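Local coordinates for protein ribonuclease S-3 (Pyrus pyrifolia, PDB 1IQQ) that cleaves RNA as a T2-family ribonuclease of the pistil, responsible for gametophytic self-incompatibility in Japanese pear, at residues F4-Q9 and H33-S38. Numbering follows the deposited sequence.
Sequences FQFTQQ and HGLWPS
Q5 and W36 form a hydrogen-bonded pair where strands 3-10 and 30-38 run antiparallel, and the glutamine tip meets the indole at its edge, near the ring plane, and ends on S38. The Q5 chain runs extended beyond CG (chi2 -178°), which carries NE2 to within 3.7 Å of W36 CE3 and into a nearly straight bond with S38 OG at 2.9 Å, the acceptor lying in the amide plane. S38 OG in turn donates to W36 O from above its carbonyl plane; since Q5 N also donates to W36 O, two bonds grip that oxygen. On the opposite face L35 CD2 sits between the two phenylalanines, 3.8 Å from F4 CD2 and 3.9 Å from F6 CB; V106 of helix 99-112 packs against F6 and L35. At the H33 end the pairing breaks register in a classic beta bulge: H33 N and G34 N approach T7 O from the same face of its plane, at 2.8 Å and 3.1 Å. H33, with CG anti to the backbone N (chi1 176°), lies alongside T7 CG2, its ring turned 64° from the Q9 amide. A water donates to Q9 OE1 and has a weak contact with H33 ND1. The two bonds to T7 O tie H33 and G34 to strand 3-10, consistent with holding the proton donor H33 beside Q9, which probably binds RNA, as in related enzymes. The strand pair thus touches both catalytic histidines, H33 directly and H88, the proton acceptor, through the W36 stack.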
loop_
_atom_site.group_PDB
_atom_site.type_symbol
_atom_site.label_atom_id
_atom_site.label_comp_id
_atom_site.label_asym_id
_atom_site.label_seq_id
_atom_site.Cartn_x
_atom_site.Cartn_y
_atom_site.Cartn_z
ATOM N N PHE A 4 -2.796 -10.653 -5.554
ATOM C CA PHE A 4 -2.446 -9.240 -5.464
ATOM C C PHE A 4 -1.974 -8.813 -4.098
ATOM O O PHE A 4 -2.479 -9.286 -3.042
ATOM C CB PHE A 4 -3.706 -8.385 -5.704
ATOM C CG PHE A 4 -4.151 -8.340 -7.113
ATOM C CD1 PHE A 4 -5.245 -9.061 -7.515
ATOM C CD2 PHE A 4 -3.491 -7.519 -8.012
ATOM C CE1 PHE A 4 -5.724 -8.950 -8.878
ATOM C CE2 PHE A 4 -3.956 -7.394 -9.336
ATOM C CZ PHE A 4 -5.044 -8.090 -9.757
ATOM N N GLN A 5 -1.032 -7.886 -4.089
ATOM C CA GLN A 5 -0.615 -7.180 -2.887
ATOM C C GLN A 5 -1.091 -5.754 -3.041
ATOM O O GLN A 5 -0.684 -5.051 -3.983
ATOM C CB GLN A 5 0.887 -7.112 -2.758
ATOM C CG GLN A 5 1.484 -8.522 -2.411
ATOM C CD GLN A 5 2.977 -8.436 -2.246
ATOM O OE1 GLN A 5 3.494 -8.063 -1.165
ATOM N NE2 GLN A 5 3.690 -8.720 -3.314
ATOM N N PHE A 6 -1.913 -5.260 -2.120
ATOM C CA PHE A 6 -2.349 -3.847 -2.129
ATOM C C PHE A 6 -1.687 -3.220 -0.956
ATOM O O PHE A 6 -2.064 -3.442 0.202
ATOM C CB PHE A 6 -3.881 -3.808 -2.021
ATOM C CG PHE A 6 -4.491 -2.418 -2.059
ATOM C CD1 PHE A 6 -5.565 -2.127 -1.268
ATOM C CD2 PHE A 6 -4.020 -1.445 -2.921
ATOM C CE1 PHE A 6 -6.204 -0.850 -1.367
ATOM C CE2 PHE A 6 -4.636 -0.182 -3.037
ATOM C CZ PHE A 6 -5.734 0.121 -2.263
ATOM N N THR A 7 -0.666 -2.408 -1.236
ATOM C CA THR A 7 0.174 -1.830 -0.164
ATOM C C THR A 7 -0.110 -0.367 0.044
ATOM O O THR A 7 -0.195 0.395 -0.956
ATOM C CB THR A 7 1.627 -1.965 -0.561
ATOM O OG1 THR A 7 1.930 -3.364 -0.760
ATOM C CG2 THR A 7 2.543 -1.450 0.596
ATOM N N GLN A 8 -0.323 0.034 1.286
ATOM C CA GLN A 8 -0.555 1.450 1.655
ATOM C C GLN A 8 0.584 1.866 2.575
ATOM O O GLN A 8 1.198 1.049 3.286
ATOM C CB GLN A 8 -1.911 1.569 2.352
ATOM C CG GLN A 8 -3.065 1.337 1.322
ATOM C CD GLN A 8 -4.396 1.354 2.015
ATOM O OE1 GLN A 8 -4.668 2.250 2.787
ATOM N NE2 GLN A 8 -5.260 0.363 1.678
ATOM N N GLN A 9 0.886 3.157 2.546
ATOM C CA GLN A 9 2.049 3.743 3.280
ATOM C C GLN A 9 1.611 4.890 4.125
ATOM O O GLN A 9 0.789 5.709 3.672
ATOM C CB GLN A 9 3.129 4.195 2.263
ATOM C CG GLN A 9 2.643 5.324 1.328
ATOM C CD GLN A 9 3.631 5.673 0.248
ATOM O OE1 GLN A 9 3.283 6.441 -0.683
ATOM N NE2 GLN A 9 4.837 5.163 0.329
ATOM N N HIS A 33 0.584 2.873 -1.911
ATOM C CA HIS A 33 1.956 2.731 -2.416
ATOM C C HIS A 33 1.997 1.821 -3.631
ATOM O O HIS A 33 2.845 1.986 -4.510
ATOM C CB HIS A 33 2.872 2.154 -1.345
ATOM C CG HIS A 33 4.272 1.873 -1.795
ATOM N ND1 HIS A 33 5.249 2.847 -1.870
ATOM C CD2 HIS A 33 4.857 0.723 -2.199
ATOM C CE1 HIS A 33 6.379 2.310 -2.300
ATOM N NE2 HIS A 33 6.170 1.020 -2.507
ATOM N N GLY A 34 1.138 0.813 -3.704
ATOM C CA GLY A 34 1.133 -0.004 -4.888
ATOM C C GLY A 34 -0.003 -0.995 -4.920
ATOM O O GLY A 34 -0.601 -1.351 -3.880
ATOM N N LEU A 35 -0.277 -1.502 -6.121
ATOM C CA LEU A 35 -1.189 -2.651 -6.324
ATOM C C LEU A 35 -0.391 -3.563 -7.264
ATOM O O LEU A 35 -0.216 -3.252 -8.474
ATOM C CB LEU A 35 -2.511 -2.273 -6.940
ATOM C CG LEU A 35 -3.845 -3.115 -6.791
ATOM C CD1 LEU A 35 -4.749 -3.193 -8.065
ATOM C CD2 LEU A 35 -3.739 -4.369 -5.909
ATOM N N TRP A 36 0.151 -4.602 -6.656
ATOM C CA TRP A 36 1.061 -5.479 -7.387
ATOM C C TRP A 36 0.603 -6.853 -7.728
ATOM O O TRP A 36 0.266 -7.607 -6.822
ATOM C CB TRP A 36 2.361 -5.731 -6.593
ATOM C CG TRP A 36 3.158 -4.518 -6.223
ATOM C CD1 TRP A 36 2.983 -3.204 -6.633
ATOM C CD2 TRP A 36 4.321 -4.545 -5.387
ATOM N NE1 TRP A 36 4.011 -2.423 -6.069
ATOM C CE2 TRP A 36 4.831 -3.233 -5.321
ATOM C CE3 TRP A 36 4.981 -5.563 -4.676
ATOM C CZ2 TRP A 36 5.999 -2.907 -4.563
ATOM C CZ3 TRP A 36 6.126 -5.240 -3.937
ATOM C CH2 TRP A 36 6.616 -3.926 -3.894
ATOM N N PRO A 37 0.478 -7.191 -9.007
ATOM C CA PRO A 37 0.138 -8.581 -9.392
ATOM C C PRO A 37 1.419 -9.295 -8.870
ATOM O O PRO A 37 2.600 -8.869 -9.152
ATOM C CB PRO A 37 0.129 -8.520 -10.923
ATOM C CG PRO A 37 -0.321 -7.114 -11.222
ATOM C CD PRO A 37 0.412 -6.282 -10.167
ATOM N N SER A 38 1.249 -10.367 -8.104
ATOM C CA SER A 38 2.376 -11.018 -7.419
ATOM C C SER A 38 2.376 -12.508 -7.561
ATOM O O SER A 38 1.350 -13.082 -7.899
ATOM C CB SER A 38 2.290 -10.703 -5.916
ATOM O OG SER A 38 2.281 -9.293 -5.773
HETATM O O HOH W 1 5.132 5.769 -3.301
#